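Local coordinates for protein 11R-lipoxygenase (PDB 3VF1) that probably oxygenates polyunsaturated fatty acids with molecular oxygen, using one non-heme iron per subunit in a calcium-dependent manner, at residues 204-208 with 209-213; 234-237 with 238-242; 319-323 with 324-328; 444-447 with 448-452; 615-618 with 619-623. All blocks are in the same frame, centred on the assembly; numbering follows the deposited sequence.

Contact 1 (204-208 with 209-213); sequences FRVGL and ADFAN
Phe211 sets the edge of its ring against Val206: Val206 CG1 lies 3.8 Å from Phe211 CE1, near the ring plane. This apolar touch joins the incoming loop to the first turn of a helix whose N-cap is Gly207. Having no side chain, the cap residue cannot hold the turn as a serine or aspartate would, and a helical residue reaches back instead. The CG of Asp210 is swung beside its own backbone N (chi1 -54°), and OD2 accepts from Gly207 N at 2.7 Å, on the anti side of the carboxylate and 25° out of its plane. A negative group at a helix start is probably favoured by the helix dipole. Arg205 crosses this carboxylate at about a right angle, its CG 3.5 Å from Asp210 OD2; the salt bridge from NE to the same oxygen is long, at 4.0 Å. Regular helical bonding begins with Phe211 N to Gly207 O (3.2 Å) and Ala212 N to Leu208 O (2.9 Å). The short helix 208-213 lies at the surface against helix 619-632, with Asp210 on Ser627, Phe211 on Val623 and Thr624, and the Phe211 ring meeting His620 with planes about 20° apart and Phe220 edge-to-face.

Contact 2 (234-237 with 238-242); sequences QLIT and PAIKS
The peptide joining Thr237 to Pro238 is the flat group at the centre of this bend, and one of its faces carries the polar contacts. Ile240 N, Ala239 N and Thr237 OG1 all stand above that same face, while Pro238 CD continues the plane at an edge. Ile240 N gives its hydrogen to Thr237 O at 2.8 Å, approaching from well above the carbonyl plane, 51° out of it, and not on a lone pair; the N-H...O angle is 146°. The threonine hydroxyl folds over the same side, because OG1 sits between the backbone N and the carbonyl carbon (chi1 64°), and there it accepts from Ala239 N at 3.3 Å. The first bond closes a type I beta turn from Thr237 to Ile240, and the second forms an ST turn within it, Pro238 occupying the second position, where its ring suits the required backbone. The hydroxyl is gripped from two directions, since OG1 also hydrogen-bonds to Leu214 O, which anchors the turn to an earlier loop. The methyl of Ala239 comes alongside, its CB 3.3 Å from Thr237 OG1. Ile240 points its CB toward the preceding residues: CB lies 3.5 Å from Thr237 O, CG1 lies 3.9 Å from Leu235 O, and Ile236 CG2 meets Ile240 CB loosely at 4.3 Å. Farther out, the Ile240 side chain packs on Leu214, Met583 and Asn630, while Leu235 leans on Ala622, Val623 and Val626 of helix 619-632.

Contact 3 (319-323 with 324-328); sequences TMDTP and EDKRY
Arg327 N bonds almost straight to Met320 O (3.0 Å, 172°), and beside it Asp325 O takes two hydrogens from one residue, Thr322 N at 3.0 Å and Thr322 OG1 at 2.9 Å, both from the same face of its carbonyl plane. They tie a short beta hairpin that reverses at Pro323 and Glu324, with Asp321 and Lys326 as an antiparallel non-hydrogen-bonded pair. At the open end Thr319 OG1 donates to Arg327 O. Within the second arm Arg327 grips Asp325 side-on in a salt bridge, NE to OD1 and NH2 to OD2 (2.9 Å), both out of the guanidinium plane. Its remaining nitrogen, NH1, bonds to Leu450 O and Asp447 O, pinning the hairpin to the end of helix 445-449. A leucine in place of Arg327 would probably leave the Asp325 carboxylate without its mate and those two carbonyls without their donor. On another side of the hairpin the Lys326 chain passes obliquely over Asp321, CE 3.6 Å from OD1, and NZ makes a weak bond to Thr322 O. Met320, its CG anti to the backbone N (chi1 -174°), runs beside Arg327 in the same direction and places SD over the centre of the guanidinium, 3.7 Å above its plane.

Contact 4 (444-447 with 448-452); sequences GAAD and KVLSI
The backbone from Gly444 to Leu450 winds through a short, weakly bonded helix, partly 3-10 and partly alpha. Lys448 N donates to Ala445 O at 2.9 Å, three residues back, from 60° above the carbonyl plane, and its bond to Gly444 O is weak. Ala446 O then takes two donors: Leu450 N, nearly along the C=O axis at 3.0 Å, and Val449 N, from well above the plane at 3.3 Å. This doubly used carbonyl lies late in helix 445-449, beyond which the chain runs into a loop. Leu450 folds back over the last turn, its CD1 4.0 Å from Ala446 CB, and outward it touches Gln385 and Met389 of the long helix 369-410. That helix also carries the iron ligand His392, whose side chain is about 9 Å from that of Ala446, and the side chain of Ala445 is about 12 Å from the iron, so 445-449 lies near the metal site but outside it. Val449 straddles Ala445 O, CG1 and CG2 each 3.7 Å from it, and rests on Thr624 and Met625 of helix 619-632. Lys448 runs back along the start of the turn: CG passes 3.3 Å from Gly444 O, and a bend at the end of the chain (chi4 76°) brings NZ to its hydrogen bond with Gly443 O. The buried Asp447 faces elsewhere, OD1 accepting from Gly454 N and Gln457 NE2.

Contact 5 (615-618 with 619-623); sequences SLAN and KHQAV
Asn618 carries its CG between the backbone N and the carbonyl carbon (chi1 62°), which turns the amide toward the helix that follows, while Gln621 has CG beside its own N (chi1 -69°) and extends back to meet it. The result is a capping box at the start of helix 619-632, with Asn618 as N-cap. Asn618 OD1 accepts from Gln621 N at 2.8 Å, the donor lying almost in line with the side-chain C=O, and Gln621 OE1 accepts from Asn618 N at 2.9 Å. Each residue thus satisfies the other's buried backbone N-H, and the two side chains cross at about a right angle with their amide planes stacked, 25° apart. The stack is close: Asn618 ND2 stands 3.3 Å from Gln621 CD. An alanine at Gln621 would remove the reciprocal acceptor, and Asn618 N would probably be left without a partner while the asparagine amide lost the flat group against which it lies. Regular helical bonding follows with Ala622 N to Asn618 O at 3.0 Å. Around the box, Gln621 also touches Leu595 and Arg597, and Arg597 NE holds Leu616 O in the approach to the cap. On the loop side Ala617 completes the fit, its CB 3.7 Å from Gln621 OE1 and 3.9 Å from Gln621 CB.

Overall arrangement
Contacts 4 and 5 are buried, contacts 1 and 3 lie at the surface and contact 2 is intermediate. Helix 619-632, begun in contact 5, joins most of them: Val623 meets Phe211 of contact 1 and Leu235 of contact 2, and Thr624 touches contact 4. Contacts 3 and 4 are tied differently, by paired bonds from one arginine to two carbonyls. Contacts 1 and 5 both start helices, but the first uses a carboxylate reaching back to a glycine cap, the second two mutually bonded amides. Contact 2 turns on a hydroxyl and a proline; the exposed hairpin of contact 3 is rich in charge, whereas contact 4, closest to the iron, rests mainly on backbone bonds, its charged side chains bonding just outside.

Contact 1 (204-208 with 209-213)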
# COMPACT_ATOMS: atom_id res chain seq x y z
N PHE A 204 -13.95 6.31 -6.81
CA PHE A 204 -14.64 5.38 -5.92
C PHE A 204 -16.13 5.68 -5.81
O PHE A 204 -16.83 5.09 -4.99
CB PHE A 204 -14.01 5.41 -4.53
CG PHE A 204 -12.53 5.12 -4.53
CD1 PHE A 204 -11.95 4.42 -5.58
CD2 PHE A 204 -11.73 5.54 -3.49
CE1 PHE A 204 -10.60 4.15 -5.59
CE2 PHE A 204 -10.37 5.28 -3.49
CZ PHE A 204 -9.81 4.58 -4.55
N ARG A 205 -16.62 6.60 -6.64
CA ARG A 205 -18.05 6.83 -6.74
C ARG A 205 -18.62 5.74 -7.63
O ARG A 205 -18.10 5.48 -8.72
CB ARG A 205 -18.34 8.22 -7.32
CG ARG A 205 -18.15 8.31 -8.83
CD ARG A 205 -18.28 9.74 -9.32
NE ARG A 205 -18.66 9.81 -10.73
CZ ARG A 205 -18.75 10.93 -11.43
NH1 ARG A 205 -18.49 12.11 -10.86
NH2 ARG A 205 -19.10 10.89 -12.70
N VAL A 206 -19.69 5.09 -7.17
CA VAL A 206 -20.26 3.97 -7.90
C VAL A 206 -21.69 4.27 -8.33
O VAL A 206 -22.63 3.61 -7.90
CB VAL A 206 -20.24 2.68 -7.06
CG1 VAL A 206 -20.51 1.48 -7.95
CG2 VAL A 206 -18.91 2.53 -6.34
N GLY A 207 -21.83 5.28 -9.18
CA GLY A 207 -23.14 5.67 -9.68
C GLY A 207 -23.46 5.00 -11.00
O GLY A 207 -22.74 4.11 -11.45
N LEU A 208 -24.55 5.43 -11.62
CA LEU A 208 -25.01 4.85 -12.87
C LEU A 208 -23.94 4.94 -13.95
O LEU A 208 -23.75 3.99 -14.72
CB LEU A 208 -26.28 5.56 -13.34
CG LEU A 208 -26.91 5.08 -14.65
CD1 LEU A 208 -27.30 3.61 -14.56
CD2 LEU A 208 -28.10 5.94 -15.00
N ALA A 209 -23.25 6.07 -14.01
CA ALA A 209 -22.24 6.30 -15.04
C ALA A 209 -21.07 5.33 -14.90
O ALA A 209 -20.42 4.99 -15.89
CB ALA A 209 -21.75 7.74 -14.97
N ASP A 210 -20.81 4.89 -13.67
CA ASP A 210 -19.71 3.96 -13.41
C ASP A 210 -20.12 2.55 -13.83
O ASP A 210 -19.29 1.78 -14.31
CB ASP A 210 -19.33 4.00 -11.94
CG ASP A 210 -19.01 5.41 -11.46
OD1 ASP A 210 -17.87 5.87 -11.68
OD2 ASP A 210 -19.90 6.05 -10.86
N PHE A 211 -21.39 2.23 -13.63
CA PHE A 211 -21.95 0.99 -14.17
C PHE A 211 -21.84 1.01 -15.69
O PHE A 211 -21.51 0.01 -16.31
CB PHE A 211 -23.43 0.86 -13.79
CG PHE A 211 -23.66 0.22 -12.45
CD1 PHE A 211 -23.07 0.72 -11.30
CD2 PHE A 211 -24.50 -0.88 -12.34
CE1 PHE A 211 -23.31 0.12 -10.08
CE2 PHE A 211 -24.74 -1.47 -11.12
CZ PHE A 211 -24.14 -0.97 -9.98
N ALA A 212 -22.13 2.17 -16.27
CA ALA A 212 -22.15 2.34 -17.71
C ALA A 212 -20.76 2.23 -18.32
O ALA A 212 -20.60 1.77 -19.45
CB ALA A 212 -22.78 3.67 -18.07
N ASN A 213 -19.74 2.67 -17.57
CA ASN A 213 -18.37 2.57 -18.04
C ASN A 213 -17.95 1.12 -18.26
O ASN A 213 -17.10 0.83 -19.10
CB ASN A 213 -17.41 3.25 -17.06
CG ASN A 213 -17.47 4.77 -17.13
OD1 ASN A 213 -17.88 5.33 -18.15
ND2 ASN A 213 -17.07 5.43 -16.06

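Contact 2 (234-237 with 238-242)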
# COMPACT_ATOMS: atom_id res chain seq x y z
N GLN A 234 -20.76 -12.70 -16.44
CA GLN A 234 -21.31 -11.60 -17.22
C GLN A 234 -20.67 -10.27 -16.84
O GLN A 234 -20.66 -9.32 -17.62
CB GLN A 234 -22.82 -11.50 -17.02
CG GLN A 234 -23.61 -12.67 -17.59
CD GLN A 234 -25.10 -12.54 -17.35
OE1 GLN A 234 -25.59 -11.45 -17.03
NE2 GLN A 234 -25.83 -13.63 -17.52
N LEU A 235 -20.13 -10.20 -15.62
CA LEU A 235 -19.55 -8.97 -15.11
C LEU A 235 -18.20 -8.66 -15.74
O LEU A 235 -17.69 -7.55 -15.62
CB LEU A 235 -19.42 -9.04 -13.59
CG LEU A 235 -20.73 -9.24 -12.83
CD1 LEU A 235 -20.49 -9.23 -11.33
CD2 LEU A 235 -21.74 -8.17 -13.22
N ILE A 236 -17.62 -9.65 -16.41
CA ILE A 236 -16.33 -9.46 -17.07
C ILE A 236 -16.53 -9.09 -18.54
O ILE A 236 -16.50 -9.95 -19.42
CB ILE A 236 -15.45 -10.71 -16.97
CG1 ILE A 236 -15.30 -11.13 -15.51
CG2 ILE A 236 -14.08 -10.45 -17.59
CD1 ILE A 236 -14.80 -10.03 -14.60
N THR A 237 -16.72 -7.80 -18.78
CA THR A 237 -16.89 -7.28 -20.13
C THR A 237 -15.54 -6.87 -20.69
O THR A 237 -14.53 -6.91 -19.98
CB THR A 237 -17.81 -6.05 -20.11
OG1 THR A 237 -17.19 -5.00 -19.36
CG2 THR A 237 -19.15 -6.39 -19.49
N PRO A 238 -15.50 -6.50 -21.98
CA PRO A 238 -14.25 -6.00 -22.57
C PRO A 238 -13.70 -4.79 -21.83
O PRO A 238 -12.52 -4.46 -21.98
CB PRO A 238 -14.66 -5.63 -23.99
CG PRO A 238 -15.82 -6.51 -24.29
CD PRO A 238 -16.56 -6.63 -22.99
N ALA A 239 -14.54 -4.13 -21.03
CA ALA A 239 -14.10 -2.99 -20.23
C ALA A 239 -13.10 -3.44 -19.17
O ALA A 239 -12.25 -2.67 -18.73
CB ALA A 239 -15.29 -2.31 -19.59
N ILE A 240 -13.21 -4.70 -18.76
CA ILE A 240 -12.24 -5.30 -17.85
C ILE A 240 -11.11 -5.90 -18.68
O ILE A 240 -11.25 -6.97 -19.26
CB ILE A 240 -12.88 -6.41 -16.99
CG1 ILE A 240 -14.18 -5.91 -16.35
CG2 ILE A 240 -11.91 -6.88 -15.92
CD1 ILE A 240 -14.00 -4.68 -15.48
N LYS A 241 -9.99 -5.19 -18.72
CA LYS A 241 -8.92 -5.52 -19.66
C LYS A 241 -8.10 -6.75 -19.25
O LYS A 241 -7.46 -7.38 -20.10
CB LYS A 241 -8.00 -4.31 -19.85
CG LYS A 241 -8.75 -3.09 -20.37
CD LYS A 241 -7.80 -1.98 -20.80
CE LYS A 241 -8.58 -0.78 -21.32
NZ LYS A 241 -9.47 -1.13 -22.46
N SER A 242 -8.12 -7.09 -17.97
CA SER A 242 -7.42 -8.28 -17.50
C SER A 242 -8.12 -9.55 -17.96
O SER A 242 -7.53 -10.63 -17.96
CB SER A 242 -7.29 -8.27 -15.98
OG SER A 242 -8.56 -8.14 -15.35

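Contact 3 (319-323 with 324-328)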
# COMPACT_ATOMS: atom_id res chain seq x y z
N THR A 319 -23.30 -6.52 11.42
CA THR A 319 -23.50 -6.49 9.98
C THR A 319 -24.68 -5.58 9.66
O THR A 319 -25.50 -5.28 10.52
CB THR A 319 -23.77 -7.89 9.43
OG1 THR A 319 -24.86 -8.48 10.14
CG2 THR A 319 -22.54 -8.77 9.57
N MET A 320 -24.75 -5.13 8.41
CA MET A 320 -25.79 -4.18 8.01
C MET A 320 -27.17 -4.73 8.30
O MET A 320 -27.49 -5.87 7.95
CB MET A 320 -25.67 -3.83 6.53
CG MET A 320 -26.63 -2.73 6.10
SD MET A 320 -26.17 -1.95 4.55
CE MET A 320 -24.67 -1.10 5.04
N ASP A 321 -28.00 -3.91 8.95
CA ASP A 321 -29.36 -4.31 9.30
C ASP A 321 -30.33 -3.16 9.08
O ASP A 321 -30.66 -2.42 10.01
CB ASP A 321 -29.41 -4.77 10.76
CG ASP A 321 -30.75 -5.37 11.14
OD1 ASP A 321 -31.72 -5.20 10.37
OD2 ASP A 321 -30.83 -6.01 12.21
N THR A 322 -30.77 -3.00 7.84
CA THR A 322 -31.78 -2.01 7.51
C THR A 322 -32.96 -2.73 6.87
O THR A 322 -32.82 -3.87 6.41
CB THR A 322 -31.24 -0.95 6.54
OG1 THR A 322 -30.98 -1.55 5.26
CG2 THR A 322 -29.97 -0.32 7.08
N PRO A 323 -34.13 -2.08 6.83
CA PRO A 323 -35.33 -2.71 6.27
C PRO A 323 -35.11 -3.22 4.84
O PRO A 323 -35.61 -4.29 4.50
CB PRO A 323 -36.36 -1.57 6.27
CG PRO A 323 -35.91 -0.67 7.36
CD PRO A 323 -34.42 -0.73 7.36
N GLU A 324 -34.38 -2.47 4.03
CA GLU A 324 -34.21 -2.80 2.62
C GLU A 324 -32.89 -3.49 2.31
O GLU A 324 -32.66 -3.92 1.18
CB GLU A 324 -34.33 -1.53 1.78
CG GLU A 324 -35.69 -0.87 1.83
CD GLU A 324 -36.78 -1.73 1.23
OE1 GLU A 324 -36.45 -2.71 0.53
OE2 GLU A 324 -37.97 -1.43 1.46
N ASP A 325 -32.01 -3.60 3.30
CA ASP A 325 -30.70 -4.19 3.08
C ASP A 325 -30.18 -4.87 4.35
O ASP A 325 -29.75 -4.21 5.29
CB ASP A 325 -29.70 -3.12 2.62
CG ASP A 325 -28.47 -3.71 1.97
OD1 ASP A 325 -28.20 -4.91 2.17
OD2 ASP A 325 -27.77 -2.97 1.24
N LYS A 326 -30.23 -6.20 4.36
CA LYS A 326 -29.74 -6.98 5.49
C LYS A 326 -28.64 -7.92 5.03
O LYS A 326 -28.81 -8.67 4.06
CB LYS A 326 -30.87 -7.78 6.13
CG LYS A 326 -31.99 -6.92 6.69
CD LYS A 326 -32.95 -7.75 7.54
CE LYS A 326 -34.05 -6.89 8.14
NZ LYS A 326 -34.96 -6.33 7.09
N ARG A 327 -27.50 -7.88 5.72
CA ARG A 327 -26.36 -8.72 5.36
C ARG A 327 -25.92 -9.53 6.57
O ARG A 327 -26.21 -9.18 7.71
CB ARG A 327 -25.21 -7.86 4.85
CG ARG A 327 -25.61 -6.96 3.69
CD ARG A 327 -24.53 -5.95 3.36
NE ARG A 327 -25.01 -4.96 2.41
CZ ARG A 327 -24.31 -3.89 2.03
NH1 ARG A 327 -23.10 -3.67 2.52
NH2 ARG A 327 -24.83 -3.04 1.16
N TYR A 328 -25.22 -10.63 6.31
CA TYR A 328 -24.83 -11.55 7.37
C TYR A 328 -23.38 -11.97 7.24
O TYR A 328 -22.79 -11.91 6.16
CB TYR A 328 -25.73 -12.78 7.34
CG TYR A 328 -27.20 -12.46 7.45
CD1 TYR A 328 -27.94 -12.12 6.33
CD2 TYR A 328 -27.85 -12.50 8.68
CE1 TYR A 328 -29.28 -11.82 6.42
CE2 TYR A 328 -29.20 -12.20 8.78
CZ TYR A 328 -29.91 -11.86 7.64
OH TYR A 328 -31.25 -11.57 7.74

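Contact 4 (444-447 with 448-452)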
# COMPACT_ATOMS: atom_id res chain seq x y z
N GLY A 444 -19.68 4.87 1.95
CA GLY A 444 -18.51 4.63 1.13
C GLY A 444 -18.58 3.31 0.39
O GLY A 444 -19.54 2.55 0.53
N ALA A 445 -17.55 3.02 -0.41
CA ALA A 445 -17.50 1.81 -1.21
C ALA A 445 -17.60 0.56 -0.34
O ALA A 445 -18.43 -0.32 -0.59
CB ALA A 445 -16.23 1.78 -2.03
N ALA A 446 -16.75 0.47 0.67
CA ALA A 446 -16.74 -0.68 1.57
C ALA A 446 -18.13 -0.91 2.16
O ALA A 446 -18.60 -2.04 2.28
CB ALA A 446 -15.73 -0.48 2.69
N ASP A 447 -18.79 0.19 2.52
CA ASP A 447 -20.11 0.13 3.12
C ASP A 447 -21.14 -0.49 2.18
O ASP A 447 -22.12 -1.08 2.62
CB ASP A 447 -20.55 1.54 3.52
CG ASP A 447 -21.67 1.54 4.54
OD1 ASP A 447 -21.37 1.40 5.75
OD2 ASP A 447 -22.84 1.69 4.15
N LYS A 448 -20.90 -0.36 0.88
CA LYS A 448 -21.86 -0.82 -0.13
C LYS A 448 -21.68 -2.29 -0.53
O LYS A 448 -22.59 -2.88 -1.12
CB LYS A 448 -21.78 0.05 -1.38
CG LYS A 448 -22.18 1.50 -1.18
CD LYS A 448 -22.34 2.21 -2.52
CE LYS A 448 -22.65 3.69 -2.35
NZ LYS A 448 -21.44 4.47 -1.98
N VAL A 449 -20.53 -2.88 -0.24
CA VAL A 449 -20.22 -4.23 -0.72
C VAL A 449 -19.96 -5.26 0.38
O VAL A 449 -20.12 -6.45 0.16
CB VAL A 449 -19.01 -4.21 -1.67
CG1 VAL A 449 -19.22 -3.21 -2.80
CG2 VAL A 449 -17.73 -3.90 -0.91
N LEU A 450 -19.56 -4.80 1.56
CA LEU A 450 -19.24 -5.70 2.66
C LEU A 450 -20.46 -5.93 3.54
O LEU A 450 -21.27 -5.02 3.75
CB LEU A 450 -18.11 -5.13 3.51
CG LEU A 450 -16.75 -4.97 2.82
CD1 LEU A 450 -15.76 -4.35 3.79
CD2 LEU A 450 -16.25 -6.31 2.31
N SER A 451 -20.60 -7.15 4.06
CA SER A 451 -21.71 -7.47 4.95
C SER A 451 -21.52 -6.81 6.31
O SER A 451 -22.50 -6.56 7.02
CB SER A 451 -21.90 -8.98 5.09
OG SER A 451 -20.74 -9.59 5.63
N ILE A 452 -20.27 -6.53 6.68
CA ILE A 452 -20.00 -5.80 7.91
C ILE A 452 -20.13 -4.29 7.68
O ILE A 452 -19.82 -3.50 8.56
CB ILE A 452 -18.61 -6.11 8.51
CG1 ILE A 452 -17.49 -5.59 7.59
CG2 ILE A 452 -18.47 -7.60 8.76
CD1 ILE A 452 -16.11 -5.75 8.18

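Contact 5 (615-618 with 619-623)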
# COMPACT_ATOMS: atom_id res chain seq x y z
N SER A 615 -28.24 -16.39 -1.24
CA SER A 615 -27.31 -15.87 -0.25
C SER A 615 -26.30 -14.92 -0.90
O SER A 615 -26.00 -13.86 -0.36
CB SER A 615 -26.57 -17.00 0.45
OG SER A 615 -27.40 -17.64 1.41
N LEU A 616 -25.78 -15.32 -2.05
CA LEU A 616 -24.77 -14.52 -2.74
C LEU A 616 -25.33 -13.16 -3.15
O LEU A 616 -26.54 -12.98 -3.25
CB LEU A 616 -24.24 -15.27 -3.96
CG LEU A 616 -23.49 -16.57 -3.67
CD1 LEU A 616 -23.00 -17.21 -4.96
CD2 LEU A 616 -22.34 -16.33 -2.70
N ALA A 617 -24.43 -12.21 -3.37
CA ALA A 617 -24.80 -10.85 -3.73
C ALA A 617 -25.79 -10.83 -4.89
O ALA A 617 -25.74 -11.69 -5.77
CB ALA A 617 -23.56 -10.05 -4.08
N ASN A 618 -26.68 -9.84 -4.90
CA ASN A 618 -27.59 -9.65 -6.01
C ASN A 618 -26.86 -8.95 -7.16
O ASN A 618 -25.66 -8.69 -7.06
CB ASN A 618 -28.83 -8.87 -5.58
CG ASN A 618 -28.51 -7.47 -5.09
OD1 ASN A 618 -27.62 -6.80 -5.61
ND2 ASN A 618 -29.23 -7.03 -4.06
N LYS A 619 -27.57 -8.66 -8.23
CA LYS A 619 -26.94 -8.12 -9.43
C LYS A 619 -26.31 -6.75 -9.21
O LYS A 619 -25.14 -6.54 -9.55
CB LYS A 619 -27.94 -8.07 -10.59
CG LYS A 619 -28.46 -9.45 -10.98
CD LYS A 619 -29.11 -9.45 -12.36
CE LYS A 619 -29.57 -10.85 -12.74
NZ LYS A 619 -30.13 -10.89 -14.12
N HIS A 620 -27.06 -5.82 -8.62
CA HIS A 620 -26.54 -4.48 -8.36
C HIS A 620 -25.31 -4.53 -7.45
O HIS A 620 -24.33 -3.83 -7.69
CB HIS A 620 -27.61 -3.60 -7.72
CG HIS A 620 -27.11 -2.27 -7.28
ND1 HIS A 620 -27.00 -1.19 -8.13
CD2 HIS A 620 -26.67 -1.83 -6.07
CE1 HIS A 620 -26.53 -0.15 -7.47
NE2 HIS A 620 -26.32 -0.51 -6.21
N GLN A 621 -25.38 -5.36 -6.42
CA GLN A 621 -24.30 -5.46 -5.44
C GLN A 621 -23.03 -6.00 -6.09
O GLN A 621 -21.93 -5.53 -5.80
CB GLN A 621 -24.71 -6.36 -4.28
CG GLN A 621 -25.79 -5.77 -3.38
CD GLN A 621 -26.35 -6.79 -2.40
OE1 GLN A 621 -26.28 -8.00 -2.64
NE2 GLN A 621 -26.90 -6.31 -1.30
N ALA A 622 -23.19 -7.00 -6.96
CA ALA A 622 -22.05 -7.64 -7.60
C ALA A 622 -21.34 -6.69 -8.55
O ALA A 622 -20.12 -6.67 -8.63
CB ALA A 622 -22.50 -8.89 -8.34
N VAL A 623 -22.12 -5.89 -9.28
CA VAL A 623 -21.54 -4.90 -10.20
C VAL A 623 -20.79 -3.84 -9.41
O VAL A 623 -19.72 -3.38 -9.82
CB VAL A 623 -22.62 -4.22 -11.06
CG1 VAL A 623 -22.00 -3.12 -11.91
CG2 VAL A 623 -23.33 -5.23 -11.94